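Local coordinates for nucleoside diphosphate kinase (Encephalitozoon cuniculi, PDB 3MPD), which probably transfers the gamma phosphate of ATP to nucleoside diphosphates by a ping-pong mechanism that passes through a phosphorylated enzyme intermediate, at residues D15-R19 / R20-R24. Residues are numbered along the deposited sequence; the frame is centred on the assembly and turned at random.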
loop_
_atom_site.group_PDB
_atom_site.type_symbol
_atom_site.label_atom_id
_atom_site.label_comp_id
_atom_site.label_asym_id
_atom_site.label_seq_id
_atom_site.Cartn_x
_atom_site.Cartn_y
_atom_site.Cartn_z
ATOM N N ASP A 15 -2.081 -1.474 15.292
ATOM C CA ASP A 15 -3.323 -2.160 15.590
ATOM C C ASP A 15 -4.349 -2.156 14.454
ATOM O O ASP A 15 -5.118 -3.116 14.318
ATOM C CB ASP A 15 -3.941 -1.642 16.896
ATOM C CG ASP A 15 -3.061 -1.935 18.092
ATOM O OD1 ASP A 15 -2.681 -3.114 18.279
ATOM O OD2 ASP A 15 -2.720 -0.991 18.827
ATOM N N ALA A 16 -4.326 -1.115 13.634
ATOM C CA ALA A 16 -5.236 -1.035 12.502
ATOM C C ALA A 16 -4.817 -2.030 11.429
ATOM O O ALA A 16 -5.672 -2.578 10.729
ATOM C CB ALA A 16 -5.286 0.399 11.933
ATOM N N ILE A 17 -3.516 -2.314 11.328
ATOM C CA ILE A 17 -3.050 -3.381 10.430
ATOM C C ILE A 17 -3.656 -4.720 10.872
ATOM O O ILE A 17 -4.197 -5.491 10.062
ATOM C CB ILE A 17 -1.479 -3.521 10.459
ATOM C CG1 ILE A 17 -0.774 -2.223 10.014
ATOM C CG2 ILE A 17 -1.038 -4.693 9.607
ATOM C CD1 ILE A 17 -1.117 -1.786 8.616
ATOM N N LYS A 18 -3.558 -4.982 12.174
ATOM C CA LYS A 18 -4.056 -6.228 12.774
ATOM C C LYS A 18 -5.582 -6.400 12.718
ATOM O O LYS A 18 -6.081 -7.516 12.651
ATOM C CB LYS A 18 -3.526 -6.357 14.210
ATOM C CG LYS A 18 -1.946 -6.368 14.243
ATOM C CD LYS A 18 -1.404 -6.467 15.661
ATOM C CE LYS A 18 0.139 -6.676 15.689
ATOM N NZ LYS A 18 0.565 -6.692 17.159
ATOM N N ARG A 19 -6.307 -5.295 12.751
ATOM C CA ARG A 19 -7.757 -5.291 12.493
ATOM C C ARG A 19 -8.131 -5.386 11.011
ATOM O O ARG A 19 -9.335 -5.379 10.649
ATOM C CB ARG A 19 -8.380 -4.024 13.094
ATOM C CG ARG A 19 -8.210 -3.979 14.649
ATOM C CD ARG A 19 -8.737 -2.681 15.226
ATOM N NE ARG A 19 -10.180 -2.456 14.988
ATOM C CZ ARG A 19 -10.795 -1.301 15.261
ATOM N NH1 ARG A 19 -10.099 -0.274 15.771
ATOM N NH2 ARG A 19 -12.104 -1.162 15.054
ATOM N N ARG A 20 -7.117 -5.410 10.145
ATOM C CA ARG A 20 -7.330 -5.582 8.707
ATOM C C ARG A 20 -8.150 -4.440 8.131
ATOM O O ARG A 20 -9.109 -4.655 7.338
ATOM C CB ARG A 20 -7.946 -6.963 8.396
ATOM C CG ARG A 20 -6.902 -8.117 8.645
ATOM C CD ARG A 20 -7.442 -9.489 8.240
ATOM N NE ARG A 20 -6.462 -10.539 8.499
ATOM C CZ ARG A 20 -5.547 -10.985 7.636
ATOM N NH1 ARG A 20 -5.462 -10.502 6.395
ATOM N NH2 ARG A 20 -4.712 -11.948 8.022
ATOM N N LEU A 21 -7.715 -3.228 8.482
ATOM C CA LEU A 21 -8.338 -1.991 8.008
ATOM C C LEU A 21 -7.614 -1.336 6.837
ATOM O O LEU A 21 -7.972 -0.212 6.428
ATOM C CB LEU A 21 -8.440 -0.982 9.183
ATOM C CG LEU A 21 -9.443 -1.351 10.265
ATOM C CD1 LEU A 21 -9.278 -0.458 11.514
ATOM C CD2 LEU A 21 -10.860 -1.156 9.725
ATOM N N ILE A 22 -6.594 -1.990 6.301
ATOM C CA ILE A 22 -5.813 -1.382 5.216
ATOM C C ILE A 22 -6.678 -0.931 4.020
ATOM O O ILE A 22 -6.605 0.229 3.622
ATOM C CB ILE A 22 -4.640 -2.281 4.718
ATOM C CG1 ILE A 22 -3.660 -2.578 5.866
ATOM C CG2 ILE A 22 -3.857 -1.576 3.531
ATOM C CD1 ILE A 22 -2.619 -3.687 5.485
ATOM N N SER A 23 -7.490 -1.815 3.448
ATOM C CA SER A 23 -8.218 -1.437 2.211
ATOM C C SER A 23 -9.248 -0.347 2.473
ATOM O O SER A 23 -9.443 0.523 1.629
ATOM C CB SER A 23 -8.906 -2.618 1.504
ATOM O OG SER A 23 -9.965 -3.126 2.294
ATOM N N ARG A 24 -9.896 -0.411 3.637
ATOM C CA ARG A 24 -10.912 0.573 4.021
ATOM C C ARG A 24 -10.323 1.973 4.218
ATOM O O ARG A 24 -10.956 2.982 3.934
ATOM C CB ARG A 24 -11.662 0.106 5.292
ATOM C CG ARG A 24 -12.812 -0.878 4.916
ATOM C CD ARG A 24 -13.385 -1.624 6.128
ATOM N NE ARG A 24 -12.491 -2.672 6.642
ATOM C CZ ARG A 24 -12.802 -3.496 7.663
ATOM N NH1 ARG A 24 -13.988 -3.392 8.282
ATOM N NH2 ARG A 24 -11.940 -4.432 8.069
#
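L21 meets A16 and R19 at the end of helix 14-18, and its side chain can be followed outward from there. CB lies 3.5 Å from the carbonyl oxygen O of A16, the atom that accepts the hydrogen bond from L21 N; that bond is 3.1 Å long and nearly straight at the hydrogen (161°). CG, held anti to its own carbonyl carbon (chi1 -70°), passes alongside CB of R19. At the tip the two methyls part. CD1 touches A16 CB at 4.1 Å and sits over the centre of one face of the R19 guanidinium, whose chain bends at chi3 (61°) to lie beside the leucine; R19 NH2 is held by Y109 O. CD2 lies 3.6 Å above the guanidinium plane of R24, again over its centre, so the leucine fork is set between two arginine planes. R24 NH2 donates to R20 O at 2.9 Å; the oxygen lies near the guanidinium plane, while the donor sits above the carbonyl plane. Across the turn, I17 CD1 meets I22 CG1 at 3.8 Å, and both isoleucines rest on L75 of strand 74-80. The R20 chain, extended from CG to NE, leads away from the turn, and NE forms a salt bridge with D146 OD2 of the second subunit. Its backbone has positive phi, and R20 N donates to I17 O at 2.9 Å. Together with the L21 N to A16 O bond, this defines a Schellman motif that joins helix 14-18 to helix 22-32, whose N-cap position L21 occupies, beside K13, probably an ATP-binding residue.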